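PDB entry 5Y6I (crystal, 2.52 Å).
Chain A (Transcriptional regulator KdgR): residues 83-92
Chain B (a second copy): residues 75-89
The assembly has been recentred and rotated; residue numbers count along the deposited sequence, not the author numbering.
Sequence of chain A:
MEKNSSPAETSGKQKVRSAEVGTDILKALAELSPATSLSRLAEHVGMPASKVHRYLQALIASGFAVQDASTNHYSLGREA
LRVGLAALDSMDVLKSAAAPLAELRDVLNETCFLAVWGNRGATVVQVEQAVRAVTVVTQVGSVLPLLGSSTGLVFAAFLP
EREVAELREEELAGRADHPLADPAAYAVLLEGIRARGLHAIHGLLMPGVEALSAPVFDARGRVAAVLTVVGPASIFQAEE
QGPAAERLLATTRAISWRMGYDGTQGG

Chain A (83-92) VGLAALDSMD
Chain B (75-89) SLGREALRVGLAALD

The two copies of KdgR meet here through helices that cross at glycine. Chain A enters already helical, with phi/psi near -62/-41 over Val A83 to Leu A88, and is in loop by Met A91; chain B leaves a strand at Leu B76 (-67/149), passes Gly B77 (-95/176) and runs as helix to Asp B89. The helix axes approach to 7.2 Å, with 117° between their N-to-C directions. Gly A84 CA lies 3.4 Å from Gly B84 CA, a separation that leaves no room for side chains: an ideal CB on Gly A84 would fall 2.1 Å from Gly B84 CA. The close approach also brings Gly A84 CA within 3.1 Å of Ala B80 O in a CA-H...O contact, although that carbonyl already accepts the helical hydrogen bond from Gly B84 N (2.8 Å).

No hydrogen bond crosses between the stretches; the side chains that meet are apolar, some methyls also resting against the partner's backbone. Ala A87 points toward chain B, its small CB packing 3.7 Å from Ala B80 CB and 3.6 Å from Leu B81 CD2. Leu A88 and Leu B81 both leave their backbones sideways, yet their mt rotamers (chi1/chi2 -64/155° and -56/153°) bring their ends inward, so that Leu A88 CD2 and Leu B81 CD2 meet at 3.5 Å. Leu A88 CD1 and CD2 also lie 3.7 and 3.8 Å from CD2 of Leu B85, likewise mt. Leu B76 (-81/-179°) points toward chain A and places CD1 3.4 Å from Val A83 O and 3.9 Å from Ala A86 CB. Leu A85 starts away from the partner, but its mt conformation returns CD2 to 4.1 Å from Leu B88 CD1.

Beyond the helix, Met A91 (-52/140, mtm) sets CG 3.7 Å from Leu B81 CD2. Ser A90, chi1 m, turns OG back to donate to Ala A86 O at 2.9 Å.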

ATOM      1  N   VAL A  83     -12.515  -3.627  -2.419  1.00 71.65           N
ATOM      2  CA  VAL A  83     -11.970  -4.607  -1.480  1.00 62.39           C
ATOM      3  C   VAL A  83     -10.459  -4.460  -1.391  1.00 58.80           C
ATOM      4  O   VAL A  83      -9.875  -4.421  -0.294  1.00 58.67           O
ATOM      5  CB  VAL A  83     -12.364  -6.036  -1.901  1.00 59.14           C
ATOM      6  CG1 VAL A  83     -11.503  -7.084  -1.167  1.00 56.11           C
ATOM      7  CG2 VAL A  83     -13.851  -6.273  -1.674  1.00 54.89           C
ATOM      8  N   GLY A  84      -9.807  -4.379  -2.555  1.00 55.27           N
ATOM      9  CA  GLY A  84      -8.362  -4.243  -2.591  1.00 53.55           C
ATOM     10  C   GLY A  84      -7.860  -3.006  -1.874  1.00 57.46           C
ATOM     11  O   GLY A  84      -6.860  -3.065  -1.154  1.00 66.81           O
ATOM     12  N   LEU A  85      -8.545  -1.873  -2.049  1.00 53.31           N
ATOM     13  CA  LEU A  85      -8.118  -0.663  -1.348  1.00 58.31           C
ATOM     14  C   LEU A  85      -8.358  -0.766   0.150  1.00 57.43           C
ATOM     15  O   LEU A  85      -7.663  -0.102   0.935  1.00 51.63           O
ATOM     16  CB  LEU A  85      -8.834   0.575  -1.891  1.00 54.73           C
ATOM     17  CG  LEU A  85      -8.622   1.007  -3.348  1.00 61.94           C
ATOM     18  CD1 LEU A  85      -9.533   2.191  -3.654  1.00 66.46           C
ATOM     19  CD2 LEU A  85      -7.167   1.345  -3.661  1.00 59.55           C
ATOM     20  N   ALA A  86      -9.365  -1.537   0.561  1.00 50.80           N
ATOM     21  CA  ALA A  86      -9.551  -1.808   1.978  1.00 51.48           C
ATOM     22  C   ALA A  86      -8.375  -2.610   2.511  1.00 58.75           C
ATOM     23  O   ALA A  86      -7.840  -2.307   3.586  1.00 57.29           O
ATOM     24  CB  ALA A  86     -10.859  -2.567   2.213  1.00 57.33           C
ATOM     25  N   ALA A  87      -7.939  -3.614   1.744  1.00 51.72           N
ATOM     26  CA  ALA A  87      -6.758  -4.387   2.098  1.00 61.39           C
ATOM     27  C   ALA A  87      -5.547  -3.485   2.254  1.00 65.74           C
ATOM     28  O   ALA A  87      -4.884  -3.488   3.293  1.00 66.87           O
ATOM     29  CB  ALA A  87      -6.495  -5.456   1.033  1.00 66.77           C
ATOM     30  N   LEU A  88      -5.254  -2.690   1.221  1.00 68.31           N
ATOM     31  CA  LEU A  88      -4.065  -1.839   1.237  1.00 61.90           C
ATOM     32  C   LEU A  88      -4.119  -0.811   2.368  1.00 55.80           C
ATOM     33  O   LEU A  88      -3.082  -0.438   2.927  1.00 60.72           O
ATOM     34  CB  LEU A  88      -3.911  -1.156  -0.126  1.00 57.98           C
ATOM     35  CG  LEU A  88      -3.648  -2.108  -1.303  1.00 59.40           C
ATOM     36  CD1 LEU A  88      -4.106  -1.487  -2.588  1.00 66.10           C
ATOM     37  CD2 LEU A  88      -2.171  -2.447  -1.417  1.00 61.51           C
ATOM     38  N   ASP A  89      -5.313  -0.329   2.714  1.00 53.47           N
ATOM     39  CA  ASP A  89      -5.440   0.514   3.897  1.00 54.42           C
ATOM     40  C   ASP A  89      -5.204  -0.269   5.183  1.00 63.28           C
ATOM     41  O   ASP A  89      -5.058   0.340   6.246  1.00 63.56           O
ATOM     42  CB  ASP A  89      -6.834   1.155   3.945  1.00 51.51           C
ATOM     43  CG  ASP A  89      -6.974   2.159   5.073  1.00 55.69           C
ATOM     44  OD1 ASP A  89      -5.953   2.798   5.389  1.00 60.17           O
ATOM     45  OD2 ASP A  89      -8.078   2.315   5.654  1.00 54.23           O
ATOM     46  N   SER A  90      -5.183  -1.597   5.122  1.00 64.55           N
ATOM     47  CA  SER A  90      -5.040  -2.399   6.325  1.00 66.70           C
ATOM     48  C   SER A  90      -3.633  -2.945   6.534  1.00 67.71           C
ATOM     49  O   SER A  90      -3.363  -3.490   7.607  1.00 75.17           O
ATOM     50  CB  SER A  90      -6.029  -3.562   6.302  1.00 71.29           C
ATOM     51  OG  SER A  90      -7.358  -3.097   6.363  1.00 77.74           O
ATOM     52  N   MET A  91      -2.740  -2.822   5.552  1.00 65.27           N
ATOM     53  CA  MET A  91      -1.375  -3.305   5.719  1.00 71.75           C
ATOM     54  C   MET A  91      -0.763  -2.748   7.001  1.00 72.91           C
ATOM     55  O   MET A  91      -0.989  -1.590   7.364  1.00 68.19           O
ATOM     56  CB  MET A  91      -0.522  -2.903   4.518  1.00 74.69           C
ATOM     57  CG  MET A  91      -0.708  -3.722   3.270  1.00 72.78           C
ATOM     58  SD  MET A  91       0.499  -3.259   2.005  1.00 87.89           S
ATOM     59  CE  MET A  91       0.013  -1.575   1.669  1.00 83.81           C
ATOM     60  N   ASP A  92      -0.004  -3.596   7.702  1.00 63.17           N
ATOM     61  CA  ASP A  92       0.667  -3.192   8.941  1.00 66.07           C
ATOM     62  C   ASP A  92       1.825  -4.160   9.176  1.00 66.36           C
ATOM     63  O   ASP A  92       1.613  -5.272   9.667  1.00 66.41           O
ATOM     64  CB  ASP A  92      -0.285  -3.185  10.126  1.00 71.90           C
ATOM     65  CG  ASP A  92       0.413  -2.817  11.418  1.00 85.46           C
ATOM     66  OD1 ASP A  92       1.344  -1.993  11.358  1.00 90.79           O
ATOM     67  OD2 ASP A  92       0.055  -3.355  12.488  1.00 89.65           O
TER
ATOM     68  N   SER B  75      -9.624 -11.145   8.797  1.00 66.21           N
ATOM     69  CA  SER B  75      -9.210  -9.922   8.115  1.00 69.22           C
ATOM     70  C   SER B  75      -8.924 -10.251   6.657  1.00 71.14           C
ATOM     71  O   SER B  75      -8.830 -11.420   6.273  1.00 74.87           O
ATOM     72  CB  SER B  75      -7.977  -9.306   8.789  1.00 64.27           C
ATOM     73  OG  SER B  75      -7.032 -10.314   9.065  1.00 74.80           O
ATOM     74  N   LEU B  76      -8.800  -9.210   5.838  1.00 68.84           N
ATOM     75  CA  LEU B  76      -8.636  -9.443   4.409  1.00 63.40           C
ATOM     76  C   LEU B  76      -7.292 -10.102   4.140  1.00 64.99           C
ATOM     77  O   LEU B  76      -6.316  -9.888   4.867  1.00 70.76           O
ATOM     78  CB  LEU B  76      -8.763  -8.138   3.626  1.00 60.00           C
ATOM     79  CG  LEU B  76     -10.168  -7.638   3.339  1.00 59.91           C
ATOM     80  CD1 LEU B  76     -10.092  -6.344   2.538  1.00 56.59           C
ATOM     81  CD2 LEU B  76     -11.004  -8.718   2.611  1.00 58.16           C
ATOM     82  N   GLY B  77      -7.254 -10.927   3.083  1.00 64.22           N
ATOM     83  CA  GLY B  77      -6.096 -11.746   2.782  1.00 63.51           C
ATOM     84  C   GLY B  77      -5.149 -11.102   1.786  1.00 68.49           C
ATOM     85  O   GLY B  77      -5.400 -10.031   1.231  1.00 75.85           O
ATOM     86  N   ARG B  78      -4.033 -11.790   1.549  1.00 68.54           N
ATOM     87  CA  ARG B  78      -3.006 -11.255   0.660  1.00 66.16           C
ATOM     88  C   ARG B  78      -3.534 -11.073  -0.762  1.00 69.26           C
ATOM     89  O   ARG B  78      -3.167 -10.112  -1.447  1.00 64.10           O
ATOM     90  CB  ARG B  78      -1.777 -12.169   0.661  1.00 60.92           C
ATOM     91  CG  ARG B  78      -0.921 -11.970  -0.571  1.00 67.23           C
ATOM     92  CD  ARG B  78      -0.189 -13.219  -0.969  1.00 72.16           C
ATOM     93  NE  ARG B  78       0.371 -13.146  -2.324  1.00 79.12           N
ATOM     94  CZ  ARG B  78       1.385 -12.360  -2.689  1.00 88.99           C
ATOM     95  NH1 ARG B  78       1.952 -11.556  -1.806  1.00 93.69           N
ATOM     96  NH2 ARG B  78       1.838 -12.369  -3.939  1.00 93.64           N
ATOM     97  N   GLU B  79      -4.407 -11.979  -1.219  1.00 73.39           N
ATOM     98  CA  GLU B  79      -4.936 -11.873  -2.576  1.00 72.23           C
ATOM     99  C   GLU B  79      -5.737 -10.599  -2.777  1.00 60.25           C
ATOM    100  O   GLU B  79      -5.788 -10.066  -3.889  1.00 66.79           O
ATOM    101  CB  GLU B  79      -5.787 -13.098  -2.894  1.00 75.43           C
ATOM    102  CG  GLU B  79      -4.929 -14.277  -3.206  1.00 77.67           C
ATOM    103  CD  GLU B  79      -3.839 -13.912  -4.194  1.00 81.47           C
ATOM    104  OE1 GLU B  79      -4.166 -13.279  -5.223  1.00 81.53           O
ATOM    105  OE2 GLU B  79      -2.660 -14.238  -3.934  1.00 84.49           O
ATOM    106  N   ALA B  80      -6.362 -10.104  -1.718  1.00 51.59           N
ATOM    107  CA  ALA B  80      -7.079  -8.841  -1.797  1.00 56.29           C
ATOM    108  C   ALA B  80      -6.149  -7.690  -2.156  1.00 63.31           C
ATOM    109  O   ALA B  80      -6.530  -6.782  -2.904  1.00 67.79           O
ATOM    110  CB  ALA B  80      -7.781  -8.579  -0.466  1.00 58.55           C
ATOM    111  N   LEU B  81      -4.928  -7.686  -1.616  1.00 72.85           N
ATOM    112  CA  LEU B  81      -3.959  -6.675  -2.038  1.00 67.55           C
ATOM    113  C   LEU B  81      -3.599  -6.861  -3.498  1.00 61.93           C
ATOM    114  O   LEU B  81      -3.520  -5.889  -4.255  1.00 64.63           O
ATOM    115  CB  LEU B  81      -2.694  -6.735  -1.189  1.00 62.42           C
ATOM    116  CG  LEU B  81      -2.872  -6.607   0.315  1.00 64.69           C
ATOM    117  CD1 LEU B  81      -1.760  -7.316   1.122  1.00 63.75           C
ATOM    118  CD2 LEU B  81      -2.966  -5.135   0.674  1.00 61.52           C
ATOM    119  N   ARG B  82      -3.376  -8.107  -3.908  1.00 59.65           N
ATOM    120  CA  ARG B  82      -3.104  -8.375  -5.316  1.00 67.96           C
ATOM    121  C   ARG B  82      -4.197  -7.791  -6.199  1.00 65.72           C
ATOM    122  O   ARG B  82      -3.914  -7.115  -7.194  1.00 59.95           O
ATOM    123  CB  ARG B  82      -2.968  -9.875  -5.543  1.00 65.71           C
ATOM    124  CG  ARG B  82      -2.006 -10.483  -4.578  1.00 78.23           C
ATOM    125  CD  ARG B  82      -0.755  -9.625  -4.549  1.00 77.61           C
ATOM    126  NE  ARG B  82       0.005  -9.771  -5.782  1.00 83.43           N
ATOM    127  CZ  ARG B  82       0.809  -8.839  -6.275  1.00 82.09           C
ATOM    128  NH1 ARG B  82       1.479  -9.066  -7.393  1.00 84.76           N
ATOM    129  NH2 ARG B  82       0.926  -7.672  -5.662  1.00 82.57           N
ATOM    130  N   VAL B  83      -5.457  -8.010  -5.817  1.00 60.98           N
ATOM    131  CA  VAL B  83      -6.575  -7.539  -6.620  1.00 62.17           C
ATOM    132  C   VAL B  83      -6.689  -6.027  -6.530  1.00 68.18           C
ATOM    133  O   VAL B  83      -7.087  -5.367  -7.500  1.00 67.20           O
ATOM    134  CB  VAL B  83      -7.871  -8.250  -6.176  1.00 62.10           C
ATOM    135  CG1 VAL B  83      -9.112  -7.549  -6.723  1.00 53.79           C
ATOM    136  CG2 VAL B  83      -7.851  -9.722  -6.603  1.00 63.56           C
ATOM    137  N   GLY B  84      -6.336  -5.441  -5.383  1.00 64.81           N
ATOM    138  CA  GLY B  84      -6.285  -3.991  -5.327  1.00 56.22           C
ATOM    139  C   GLY B  84      -5.272  -3.434  -6.311  1.00 59.20           C
ATOM    140  O   GLY B  84      -5.550  -2.474  -7.037  1.00 63.49           O
ATOM    141  N   LEU B  85      -4.093  -4.055  -6.379  1.00 49.28           N
ATOM    142  CA  LEU B  85      -3.033  -3.481  -7.188  1.00 60.15           C
ATOM    143  C   LEU B  85      -3.269  -3.740  -8.668  1.00 66.31           C
ATOM    144  O   LEU B  85      -3.028  -2.854  -9.499  1.00 71.73           O
ATOM    145  CB  LEU B  85      -1.675  -4.014  -6.735  1.00 63.18           C
ATOM    146  CG  LEU B  85      -1.346  -3.610  -5.296  1.00 73.35           C
ATOM    147  CD1 LEU B  85       0.015  -4.122  -4.890  1.00 77.99           C
ATOM    148  CD2 LEU B  85      -1.415  -2.084  -5.124  1.00 75.40           C
ATOM    149  N   ALA B  86      -3.770  -4.931  -9.013  1.00 57.84           N
ATOM    150  CA  ALA B  86      -4.131  -5.205 -10.402  1.00 57.06           C
ATOM    151  C   ALA B  86      -5.231  -4.261 -10.870  1.00 62.31           C
ATOM    152  O   ALA B  86      -5.120  -3.661 -11.944  1.00 66.22           O
ATOM    153  CB  ALA B  86      -4.562  -6.663 -10.572  1.00 53.38           C
ATOM    154  N   ALA B  87      -6.298  -4.097 -10.068  1.00 59.79           N
ATOM    155  CA  ALA B  87      -7.339  -3.122 -10.402  1.00 59.72           C
ATOM    156  C   ALA B  87      -6.746  -1.760 -10.718  1.00 71.05           C
ATOM    157  O   ALA B  87      -7.218  -1.057 -11.619  1.00 77.34           O
ATOM    158  CB  ALA B  87      -8.335  -2.972  -9.257  1.00 49.69           C
ATOM    159  N   LEU B  88      -5.715  -1.360  -9.980  1.00 68.83           N
ATOM    160  CA  LEU B  88      -5.145  -0.046 -10.231  1.00 71.45           C
ATOM    161  C   LEU B  88      -4.257  -0.056 -11.464  1.00 70.18           C
ATOM    162  O   LEU B  88      -4.244   0.918 -12.216  1.00 72.07           O
ATOM    163  CB  LEU B  88      -4.368   0.432  -9.013  1.00 72.12           C
ATOM    164  CG  LEU B  88      -5.219   0.619  -7.766  1.00 68.39           C
ATOM    165  CD1 LEU B  88      -4.305   0.626  -6.524  1.00 74.82           C
ATOM    166  CD2 LEU B  88      -6.006   1.885  -7.883  1.00 61.25           C
ATOM    167  N   ASP B  89      -3.500  -1.135 -11.679  1.00 74.93           N
ATOM    168  CA  ASP B  89      -2.788  -1.300 -12.943  1.00 79.84           C
ATOM    169  C   ASP B  89      -3.760  -1.233 -14.112  1.00 77.31           C
ATOM    170  O   ASP B  89      -3.487  -0.581 -15.125  1.00 79.00           O
ATOM    171  CB  ASP B  89      -2.016  -2.632 -12.945  1.00 81.90           C
ATOM    172  CG  ASP B  89      -1.494  -3.031 -14.341  1.00 87.54           C
ATOM    173  OD1 ASP B  89      -0.305  -2.757 -14.636  1.00 89.55           O
ATOM    174  OD2 ASP B  89      -2.244  -3.651 -15.131  1.00 87.53           O
TER